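Local coordinates for protein fanconi-associated nuclease 1 homolog (Pseudomonas aeruginosa, PDB 5Y7Q) that belongs to the Fanconi-associated nuclease 1 family and combines helix-turn-helix, SAP and VRR-NUC regions in one largely helical, DNA-bound chain, at residues L198-N203 / F431-H436; R220-E225 / F479-P484; F415-W420 / D469-R474. All coordinates share one frame; numbering follows the deposited sequence.

Contact 1. Residues L198-N203 / F431-H436; sequences LMYFGN and FFHPFH
His433 turns its ring toward the end of helix 190-201 with CG between its own backbone N and carbonyl carbon (chi1 52°), while Tyr200 holds CG anti to its backbone N (chi1 177°), which carries its ring to His433 CB and its OH to Pro434 and Phe435. With Phe201 they form an aromatic cluster, built where the helix terminus meets the type I beta turn from His433 to His436. The edge of Phe201 faces the His433 ring, an edge-to-face pair with centroids 5.5 Å apart; His436 lies over the opposite imidazole face. Tyr200 sets one ring face against His433 CB, CZ being 4.0 Å away, and the Tyr200 OH lies at the edge of the Phe435 ring. Phe435 CD2 in turn meets Phe201 CE1. Beyond the two segments, Trp53 stacks edge-to-face on Tyr200 and Phe211 does so on Phe435. Past the helix, Gly202 turns with positive phi, and its CA sits 3.8 Å from Phe432 CE1. Both imidazole nitrogens of His433 are used, consistent with a neutral ring protonated at NE2. ND1 accepts Phe435 N in the ring plane at 3.2 Å, whereas NE2 donates to Phe201 O at 3.0 Å, coming from above the carbonyl plane.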
loop_
_atom_site.group_PDB
_atom_site.type_symbol
_atom_site.label_atom_id
_atom_site.label_comp_id
_atom_site.label_asym_id
_atom_site.label_seq_id
_atom_site.Cartn_x
_atom_site.Cartn_y
_atom_site.Cartn_z
ATOM N N LEU A 198 -8.039 -7.034 12.619
ATOM C CA LEU A 198 -6.614 -6.778 12.604
ATOM C C LEU A 198 -5.857 -7.936 13.243
ATOM O O LEU A 198 -4.763 -8.289 12.797
ATOM C CB LEU A 198 -6.318 -5.443 13.286
ATOM C CG LEU A 198 -4.963 -5.385 13.981
ATOM C CD1 LEU A 198 -3.866 -5.003 12.994
ATOM C CD2 LEU A 198 -4.946 -4.482 15.208
ATOM N N MET A 199 -6.433 -8.585 14.252
ATOM C CA MET A 199 -5.749 -9.766 14.786
ATOM C C MET A 199 -5.647 -10.886 13.743
ATOM O O MET A 199 -4.609 -11.553 13.636
ATOM C CB MET A 199 -6.443 -10.266 16.051
ATOM C CG MET A 199 -5.779 -9.805 17.321
ATOM S SD MET A 199 -6.700 -10.359 18.760
ATOM C CE MET A 199 -8.209 -9.454 18.451
ATOM N N TYR A 200 -6.705 -11.110 12.961
ATOM C CA TYR A 200 -6.643 -12.186 11.979
ATOM C C TYR A 200 -5.712 -11.837 10.816
ATOM O O TYR A 200 -4.927 -12.683 10.381
ATOM C CB TYR A 200 -8.043 -12.515 11.473
ATOM C CG TYR A 200 -8.119 -13.585 10.383
ATOM C CD1 TYR A 200 -8.176 -14.926 10.712
ATOM C CD2 TYR A 200 -8.178 -13.244 9.024
ATOM C CE1 TYR A 200 -8.264 -15.908 9.743
ATOM C CE2 TYR A 200 -8.272 -14.228 8.047
ATOM C CZ TYR A 200 -8.314 -15.566 8.420
ATOM O OH TYR A 200 -8.407 -16.571 7.477
ATOM N N PHE A 201 -5.788 -10.608 10.294
ATOM C CA PHE A 201 -5.068 -10.258 9.076
ATOM C C PHE A 201 -3.660 -9.734 9.300
ATOM O O PHE A 201 -2.876 -9.712 8.346
ATOM C CB PHE A 201 -5.829 -9.199 8.281
ATOM C CG PHE A 201 -6.973 -9.745 7.481
ATOM C CD1 PHE A 201 -6.765 -10.706 6.515
ATOM C CD2 PHE A 201 -8.259 -9.290 7.688
ATOM C CE1 PHE A 201 -7.835 -11.214 5.774
ATOM C CE2 PHE A 201 -9.329 -9.783 6.941
ATOM C CZ PHE A 201 -9.124 -10.748 5.995
ATOM N N GLY A 202 -3.309 -9.330 10.518
ATOM C CA GLY A 202 -2.066 -8.609 10.726
ATOM C C GLY A 202 -2.042 -7.180 10.216
ATOM O O GLY A 202 -0.964 -6.588 10.161
ATOM N N ASN A 203 -3.195 -6.588 9.896
ATOM C CA ASN A 203 -3.303 -5.242 9.337
ATOM C C ASN A 203 -4.787 -4.889 9.240
ATOM O O ASN A 203 -5.649 -5.772 9.267
ATOM C CB ASN A 203 -2.653 -5.146 7.948
ATOM C CG ASN A 203 -3.356 -6.029 6.911
ATOM O OD1 ASN A 203 -4.374 -5.655 6.337
ATOM N ND2 ASN A 203 -2.828 -7.215 6.699
ATOM N N PHE A 431 3.722 -16.389 7.158
ATOM C CA PHE A 431 2.334 -16.525 6.712
ATOM C C PHE A 431 1.488 -17.061 7.869
ATOM O O PHE A 431 1.777 -18.140 8.407
ATOM C CB PHE A 431 2.222 -17.457 5.499
ATOM C CG PHE A 431 3.160 -17.119 4.364
ATOM C CD1 PHE A 431 2.689 -16.459 3.229
ATOM C CD2 PHE A 431 4.502 -17.482 4.404
ATOM C CE1 PHE A 431 3.544 -16.141 2.160
ATOM C CE2 PHE A 431 5.370 -17.153 3.329
ATOM C CZ PHE A 431 4.882 -16.477 2.206
ATOM N N PHE A 432 0.511 -16.261 8.318
ATOM C CA PHE A 432 -0.479 -16.674 9.306
ATOM C C PHE A 432 -1.934 -16.791 8.811
ATOM O O PHE A 432 -2.837 -16.943 9.651
ATOM C CB PHE A 432 -0.400 -15.768 10.533
ATOM C CG PHE A 432 -0.050 -14.364 10.225
ATOM C CD1 PHE A 432 -1.040 -13.400 10.156
ATOM C CD2 PHE A 432 1.268 -13.997 10.010
ATOM C CE1 PHE A 432 -0.725 -12.102 9.877
ATOM C CE2 PHE A 432 1.588 -12.692 9.713
ATOM C CZ PHE A 432 0.592 -11.741 9.651
ATOM N N HIS A 433 -2.224 -16.647 7.519
ATOM C CA HIS A 433 -3.594 -16.856 7.058
ATOM C C HIS A 433 -3.582 -17.089 5.543
ATOM O O HIS A 433 -2.547 -16.930 4.888
ATOM C CB HIS A 433 -4.487 -15.662 7.439
ATOM C CG HIS A 433 -3.931 -14.339 7.013
ATOM N ND1 HIS A 433 -3.884 -13.940 5.694
ATOM C CD2 HIS A 433 -3.380 -13.330 7.731
ATOM C CE1 HIS A 433 -3.336 -12.739 5.621
ATOM N NE2 HIS A 433 -3.043 -12.337 6.845
ATOM N N PRO A 434 -4.724 -17.459 4.953
ATOM C CA PRO A 434 -4.740 -17.850 3.535
ATOM C C PRO A 434 -4.541 -16.725 2.534
ATOM O O PRO A 434 -4.512 -17.017 1.336
ATOM C CB PRO A 434 -6.132 -18.470 3.361
ATOM C CG PRO A 434 -6.516 -18.886 4.669
ATOM C CD PRO A 434 -5.977 -17.867 5.609
ATOM N N PHE A 435 -4.591 -15.463 2.955
ATOM C CA PHE A 435 -4.727 -14.307 2.069
ATOM C C PHE A 435 -3.470 -13.445 1.875
ATOM O O PHE A 435 -3.607 -12.292 1.460
ATOM C CB PHE A 435 -5.908 -13.477 2.544
ATOM C CG PHE A 435 -7.152 -14.300 2.708
ATOM C CD1 PHE A 435 -7.902 -14.665 1.599
ATOM C CD2 PHE A 435 -7.527 -14.773 3.945
ATOM C CE1 PHE A 435 -9.029 -15.444 1.733
ATOM C CE2 PHE A 435 -8.650 -15.556 4.087
ATOM C CZ PHE A 435 -9.408 -15.891 2.979
ATOM N N HIS A 436 -2.278 -13.902 2.267
ATOM C CA HIS A 436 -1.052 -13.116 2.045
ATOM C C HIS A 436 -0.643 -13.049 0.575
ATOM O O HIS A 436 -0.386 -14.075 -0.064
ATOM C CB HIS A 436 0.138 -13.697 2.804
ATOM C CG HIS A 436 -0.023 -13.735 4.287
ATOM N ND1 HIS A 436 0.324 -12.678 5.096
ATOM C CD2 HIS A 436 -0.431 -14.725 5.112
ATOM C CE1 HIS A 436 0.106 -13.001 6.356
ATOM N NE2 HIS A 436 -0.354 -14.238 6.392
#

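Contact 2. Residues R220-E225 / F479-P484; sequences RYESVE and FGLQSP. With nucleotides of chain D.
Arg220 and Leu481 meet with the guanidinium laid across a methyl group in a loop-to-loop contact, which ties the segment between helices 209-215 and 236-253 to a loop of the VRR-NUC domain. Leu481 CD2 stands over one guanidinium face, toward its rim and 3.4 Å from Arg220 NH2. A bend at chi3 (37°) turns the arginine end back along the 479-484 loop, where NH1 donates to Phe479 O at 3.0 Å. That bond is in plane with both groups, the guanidinium and the carbonyl, so one face is covered and one edge is pinned. The other leucine branch serves Glu222: CD1 lies 3.7 Å from OE1, so Leu481 sits between a basic and an acidic side chain. The carboxylate is held from two directions, OE2 taking a hydrogen bond from Trp420 NE1 and OE1 using its anti lone pair for Ser223 N. Gln482 points toward the 220-225 segment and packs its CB obliquely against the Tyr221 ring, and both residues approach O4 of the thymidine-5'-monophosphate nucleotide DT12 of chain D, although the glutamine bond to it is weak and doubtful. The backbones are joined by Gln482 N donating to Arg220 O at 2.8 Å, nearly straight at 162°.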
loop_
_atom_site.group_PDB
_atom_site.type_symbol
_atom_site.label_atom_id
_atom_site.label_comp_id
_atom_site.label_asym_id
_atom_site.label_seq_id
_atom_site.Cartn_x
_atom_site.Cartn_y
_atom_site.Cartn_z
ATOM N N ARG A 220 -6.664 -14.825 -6.206
ATOM C CA ARG A 220 -6.120 -16.171 -6.038
ATOM C C ARG A 220 -4.779 -16.057 -5.337
ATOM O O ARG A 220 -3.829 -15.505 -5.900
ATOM C CB ARG A 220 -5.989 -16.903 -7.370
ATOM C CG ARG A 220 -7.298 -17.056 -8.133
ATOM C CD ARG A 220 -7.217 -18.085 -9.251
ATOM N NE ARG A 220 -6.385 -19.230 -8.891
ATOM C CZ ARG A 220 -5.209 -19.480 -9.462
ATOM N NH1 ARG A 220 -4.771 -18.673 -10.415
ATOM N NH2 ARG A 220 -4.477 -20.532 -9.096
ATOM N N TYR A 221 -4.705 -16.584 -4.123
ATOM C CA TYR A 221 -3.526 -16.486 -3.283
ATOM C C TYR A 221 -2.815 -17.820 -3.227
ATOM O O TYR A 221 -3.451 -18.873 -3.291
ATOM C CB TYR A 221 -3.893 -16.063 -1.866
ATOM C CG TYR A 221 -4.480 -14.664 -1.755
ATOM C CD1 TYR A 221 -5.870 -14.459 -1.766
ATOM C CD2 TYR A 221 -3.650 -13.553 -1.613
ATOM C CE1 TYR A 221 -6.404 -13.189 -1.653
ATOM C CE2 TYR A 221 -4.173 -12.295 -1.505
ATOM C CZ TYR A 221 -5.550 -12.119 -1.517
ATOM O OH TYR A 221 -6.047 -10.850 -1.404
ATOM N N GLU A 222 -1.483 -17.764 -3.106
ATOM C CA GLU A 222 -0.700 -18.990 -2.990
ATOM C C GLU A 222 -0.926 -19.619 -1.626
ATOM O O GLU A 222 -1.026 -18.921 -0.615
ATOM C CB GLU A 222 0.789 -18.718 -3.205
ATOM C CG GLU A 222 1.729 -19.887 -2.852
ATOM C CD GLU A 222 1.710 -21.053 -3.852
ATOM O OE1 GLU A 222 0.677 -21.754 -3.996
ATOM O OE2 GLU A 222 2.757 -21.287 -4.483
ATOM N N SER A 223 -1.043 -20.943 -1.607
ATOM C CA SER A 223 -1.314 -21.677 -0.379
ATOM C C SER A 223 0.010 -22.069 0.259
ATOM O O SER A 223 0.816 -22.760 -0.364
ATOM C CB SER A 223 -2.164 -22.912 -0.664
ATOM O OG SER A 223 -1.455 -24.087 -0.330
ATOM N N VAL A 224 0.254 -21.597 1.475
ATOM C CA VAL A 224 1.417 -21.999 2.254
ATOM C C VAL A 224 0.932 -22.859 3.402
ATOM O O VAL A 224 -0.116 -22.578 4.000
ATOM C CB VAL A 224 2.206 -20.799 2.803
ATOM C CG1 VAL A 224 3.438 -21.276 3.526
ATOM C CG2 VAL A 224 2.560 -19.849 1.703
ATOM N N GLU A 225 1.689 -23.905 3.712
ATOM C CA GLU A 225 1.421 -24.689 4.909
ATOM C C GLU A 225 2.322 -24.151 6.014
ATOM O O GLU A 225 3.542 -24.331 5.975
ATOM C CB GLU A 225 1.623 -26.183 4.648
ATOM C CG GLU A 225 0.549 -26.826 3.705
ATOM C CD GLU A 225 -0.916 -26.349 3.956
ATOM O OE1 GLU A 225 -1.312 -25.263 3.460
ATOM O OE2 GLU A 225 -1.684 -27.066 4.637
ATOM N N PHE A 479 0.421 -19.316 -12.534
ATOM C CA PHE A 479 -0.215 -18.216 -13.254
ATOM C C PHE A 479 -1.418 -17.660 -12.496
ATOM O O PHE A 479 -2.305 -18.400 -12.061
ATOM C CB PHE A 479 -0.656 -18.647 -14.652
ATOM C CG PHE A 479 -0.809 -17.487 -15.593
ATOM C CD1 PHE A 479 0.246 -17.105 -16.422
ATOM C CD2 PHE A 479 -1.978 -16.740 -15.611
ATOM C CE1 PHE A 479 0.124 -16.024 -17.268
ATOM C CE2 PHE A 479 -2.111 -15.651 -16.445
ATOM C CZ PHE A 479 -1.062 -15.291 -17.279
ATOM N N GLY A 480 -1.426 -16.341 -12.331
ATOM C CA GLY A 480 -2.539 -15.634 -11.749
ATOM C C GLY A 480 -2.467 -15.456 -10.251
ATOM O O GLY A 480 -3.220 -14.635 -9.703
ATOM N N LEU A 481 -1.604 -16.217 -9.573
ATOM C CA LEU A 481 -1.481 -16.126 -8.128
ATOM C C LEU A 481 -0.929 -14.761 -7.743
ATOM O O LEU A 481 -0.022 -14.249 -8.387
ATOM C CB LEU A 481 -0.571 -17.237 -7.599
ATOM C CG LEU A 481 -1.117 -18.666 -7.621
ATOM C CD1 LEU A 481 -0.196 -19.569 -6.847
ATOM C CD2 LEU A 481 -2.503 -18.736 -7.032
ATOM N N GLN A 482 -1.497 -14.148 -6.710
ATOM C CA GLN A 482 -1.005 -12.849 -6.264
ATOM C C GLN A 482 0.362 -12.985 -5.616
ATOM O O GLN A 482 0.578 -13.877 -4.785
ATOM C CB GLN A 482 -1.991 -12.223 -5.293
ATOM C CG GLN A 482 -3.348 -12.126 -5.889
ATOM C CD GLN A 482 -3.796 -10.719 -6.024
ATOM O OE1 GLN A 482 -3.061 -9.866 -6.526
ATOM N NE2 GLN A 482 -5.023 -10.449 -5.576
ATOM N N SER A 483 1.293 -12.122 -6.026
ATOM C CA SER A 483 2.682 -12.173 -5.584
ATOM C C SER A 483 3.239 -10.763 -5.559
ATOM O O SER A 483 2.710 -9.862 -6.222
ATOM C CB SER A 483 3.538 -13.049 -6.506
ATOM O OG SER A 483 3.763 -12.360 -7.732
ATOM N N PRO A 484 4.307 -10.532 -4.813
ATOM C CA PRO A 484 4.924 -9.197 -4.864
ATOM C C PRO A 484 5.569 -8.841 -6.211
ATOM O O PRO A 484 5.472 -7.681 -6.638
ATOM C CB PRO A 484 5.956 -9.262 -3.726
ATOM C CG PRO A 484 6.273 -10.744 -3.581
ATOM C CD PRO A 484 5.001 -11.457 -3.893
ATOM P P DT D 12 -8.655 -1.572 -2.586
ATOM O OP1 DT D 12 -9.215 -0.230 -2.287
ATOM O OP2 DT D 12 -9.379 -2.777 -2.113
ATOM O "O5'" DT D 12 -8.425 -1.711 -4.178
ATOM C "C5'" DT D 12 -8.244 -3.013 -4.796
ATOM C "C4'" DT D 12 -7.749 -2.888 -6.244
ATOM O "O4'" DT D 12 -6.320 -3.202 -6.313
ATOM C "C3'" DT D 12 -8.410 -3.838 -7.249
ATOM O "O3'" DT D 12 -9.474 -3.180 -7.909
ATOM C "C2'" DT D 12 -7.262 -4.141 -8.200
ATOM C "C1'" DT D 12 -6.125 -4.275 -7.210
ATOM N N1 DT D 12 -6.181 -5.532 -6.409
ATOM C C2 DT D 12 -6.405 -6.757 -7.029
ATOM O O2 DT D 12 -6.554 -6.900 -8.231
ATOM N N3 DT D 12 -6.435 -7.824 -6.175
ATOM C C4 DT D 12 -6.280 -7.802 -4.801
ATOM O O4 DT D 12 -6.326 -8.817 -4.118
ATOM C C5 DT D 12 -6.063 -6.503 -4.233
ATOM C C6 DT D 12 -6.012 -5.448 -5.040
#

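Contact 3. Residues F415-W420 / D469-R474; sequences FGLLCW and DAIRCR
Leu417 and Leu418 pack against Ile471 where the last turn of helix 409-418 meets helix 467-478 of the VRR-NUC domain, a helix-helix packing so close that the CA atoms of Leu418 and Ile471 are 5.4 Å apart. Apolar contacts dominate. The unbranched arm of Ile471 reaches across, its CG1 lying 4.0 Å from Leu417 CB and its CD1 the same distance from Leu418 CB. With chi1 at -85°, Ile471 holds CG1 opposite its carbonyl carbon, which places it beside Leu418 N and CA, while helix 493-502 packs on the same isoleucine through Leu496 and Leu500. Leu418 CD1 touches Ala470 CB more loosely.

A second group of contacts comes from the aliphatic part of Arg474. Its CG lies 3.8 Å from Trp420 CB, approaching the indole obliquely, and its CB meets Leu417 CD2. The closest approach between the segments is also made here, Arg474 CG packing 3.3 Å from Leu417 O.

No hydrogen bond joins the two segments. Bent at chi2 and chi3, Arg474 folds over its own helix, and Ala470 O lies 3.3 Å above one face of the guanidinium plane, offset toward its rim.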
loop_
_atom_site.group_PDB
_atom_site.type_symbol
_atom_site.label_atom_id
_atom_site.label_comp_id
_atom_site.label_asym_id
_atom_site.label_seq_id
_atom_site.Cartn_x
_atom_site.Cartn_y
_atom_site.Cartn_z
ATOM N N PHE A 415 12.495 -12.533 -11.750
ATOM C CA PHE A 415 12.996 -12.811 -10.407
ATOM C C PHE A 415 11.960 -13.555 -9.573
ATOM O O PHE A 415 12.275 -14.545 -8.897
ATOM C CB PHE A 415 13.380 -11.516 -9.715
ATOM C CG PHE A 415 13.626 -11.680 -8.258
ATOM C CD1 PHE A 415 14.757 -12.350 -7.808
ATOM C CD2 PHE A 415 12.741 -11.166 -7.332
ATOM C CE1 PHE A 415 15.003 -12.501 -6.449
ATOM C CE2 PHE A 415 12.970 -11.317 -5.974
ATOM C CZ PHE A 415 14.109 -11.986 -5.529
ATOM N N GLY A 416 10.715 -13.095 -9.607
ATOM C CA GLY A 416 9.706 -13.712 -8.779
ATOM C C GLY A 416 9.366 -15.110 -9.234
ATOM O O GLY A 416 8.991 -15.961 -8.416
ATOM N N LEU A 417 9.494 -15.368 -10.535
ATOM C CA LEU A 417 9.283 -16.714 -11.040
ATOM C C LEU A 417 10.406 -17.637 -10.598
ATOM O O LEU A 417 10.153 -18.738 -10.085
ATOM C CB LEU A 417 9.158 -16.684 -12.558
ATOM C CG LEU A 417 7.752 -16.180 -12.897
ATOM C CD1 LEU A 417 7.669 -15.819 -14.378
ATOM C CD2 LEU A 417 6.660 -17.219 -12.483
ATOM N N LEU A 418 11.658 -17.222 -10.793
ATOM C CA LEU A 418 12.743 -18.126 -10.422
ATOM C C LEU A 418 12.710 -18.393 -8.927
ATOM O O LEU A 418 12.755 -19.552 -8.482
ATOM C CB LEU A 418 14.096 -17.550 -10.846
ATOM C CG LEU A 418 15.327 -18.415 -10.643
ATOM C CD1 LEU A 418 15.152 -19.829 -11.238
ATOM C CD2 LEU A 418 16.525 -17.697 -11.262
ATOM N N CYS A 419 12.548 -17.331 -8.145
ATOM C CA CYS A 419 12.723 -17.378 -6.707
ATOM C C CYS A 419 11.428 -17.619 -5.959
ATOM O O CYS A 419 11.406 -17.487 -4.733
ATOM C CB CYS A 419 13.402 -16.101 -6.240
ATOM S SG CYS A 419 15.121 -16.135 -6.716
ATOM N N TRP A 420 10.355 -17.937 -6.682
ATOM C CA TRP A 420 9.045 -18.191 -6.089
ATOM C C TRP A 420 9.102 -19.102 -4.863
ATOM O O TRP A 420 8.479 -18.816 -3.834
ATOM C CB TRP A 420 8.153 -18.817 -7.147
ATOM C CG TRP A 420 6.771 -18.932 -6.743
ATOM C CD1 TRP A 420 6.212 -19.936 -6.013
ATOM C CD2 TRP A 420 5.718 -18.025 -7.065
ATOM N NE1 TRP A 420 4.864 -19.702 -5.848
ATOM C CE2 TRP A 420 4.537 -18.534 -6.487
ATOM C CE3 TRP A 420 5.659 -16.829 -7.777
ATOM C CZ2 TRP A 420 3.307 -17.882 -6.603
ATOM C CZ3 TRP A 420 4.426 -16.173 -7.888
ATOM C CH2 TRP A 420 3.275 -16.704 -7.310
ATOM N N ASP A 469 13.763 -23.689 -18.010
ATOM C CA ASP A 469 12.684 -24.640 -17.754
ATOM C C ASP A 469 11.998 -24.342 -16.429
ATOM O O ASP A 469 10.769 -24.409 -16.329
ATOM C CB ASP A 469 13.217 -26.077 -17.776
ATOM C CG ASP A 469 13.618 -26.523 -19.169
ATOM O OD1 ASP A 469 13.126 -25.893 -20.135
ATOM O OD2 ASP A 469 14.415 -27.493 -19.298
ATOM N N ALA A 470 12.784 -23.993 -15.410
ATOM C CA ALA A 470 12.240 -23.746 -14.085
ATOM C C ALA A 470 11.261 -22.579 -14.113
ATOM O O ALA A 470 10.186 -22.632 -13.504
ATOM C CB ALA A 470 13.390 -23.477 -13.118
ATOM N N ILE A 471 11.607 -21.531 -14.850
ATOM C CA ILE A 471 10.739 -20.372 -14.945
ATOM C C ILE A 471 9.495 -20.680 -15.771
ATOM O O ILE A 471 8.401 -20.233 -15.430
ATOM C CB ILE A 471 11.544 -19.184 -15.498
ATOM C CG1 ILE A 471 12.269 -18.491 -14.337
ATOM C CG2 ILE A 471 10.679 -18.236 -16.295
ATOM C CD1 ILE A 471 13.450 -17.657 -14.774
ATOM N N ARG A 472 9.621 -21.437 -16.861
ATOM C CA ARG A 472 8.424 -21.779 -17.634
ATOM C C ARG A 472 7.458 -22.625 -16.810
ATOM O O ARG A 472 6.235 -22.439 -16.887
ATOM C CB ARG A 472 8.785 -22.522 -18.927
ATOM C CG ARG A 472 9.343 -21.671 -20.055
ATOM C CD ARG A 472 9.727 -22.525 -21.260
ATOM N NE ARG A 472 10.926 -22.014 -21.922
ATOM C CZ ARG A 472 12.100 -22.641 -21.936
ATOM N NH1 ARG A 472 12.237 -23.822 -21.336
ATOM N NH2 ARG A 472 13.140 -22.098 -22.560
ATOM N N CYS A 473 7.984 -23.555 -16.007
ATOM C CA CYS A 473 7.094 -24.379 -15.200
ATOM C C CYS A 473 6.483 -23.576 -14.062
ATOM O O CYS A 473 5.284 -23.697 -13.797
ATOM C CB CYS A 473 7.822 -25.611 -14.684
ATOM S SG CYS A 473 7.759 -26.906 -15.934
ATOM N N ARG A 474 7.282 -22.747 -13.385
ATOM C CA ARG A 474 6.713 -21.881 -12.363
ATOM C C ARG A 474 5.657 -20.974 -12.969
ATOM O O ARG A 474 4.617 -20.735 -12.353
ATOM C CB ARG A 474 7.816 -21.064 -11.686
ATOM C CG ARG A 474 7.740 -21.025 -10.154
ATOM C CD ARG A 474 7.962 -22.382 -9.477
ATOM N NE ARG A 474 9.190 -23.051 -9.912
ATOM C CZ ARG A 474 9.237 -24.271 -10.454
ATOM N NH1 ARG A 474 8.117 -24.970 -10.617
ATOM N NH2 ARG A 474 10.404 -24.804 -10.830
#

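The three contacts form a row. Centres of contacts 1 and 2 are about 14 Å apart, those of contacts 2 and 3 about 13 Å, and those of contacts 1 and 3 about 26 Å. Along the chain, 198-203 and 220-225 come first, followed by 415-420, 431-436, 469-474 and 479-484; contact 3 therefore falls wholly between the two segments of contact 2, whereas contact 1 alternates with both others. Tyr221 of contact 2 packs on the backbone of the 433-436 turn, and Trp420 of contact 3 packs on Leu481 and Ser483. Helix 190-201 is thus connected through loops to the VRR-NUC helix 467-478, joining sequence-distant parts of the protein, with DNA near contacts 1 and 2.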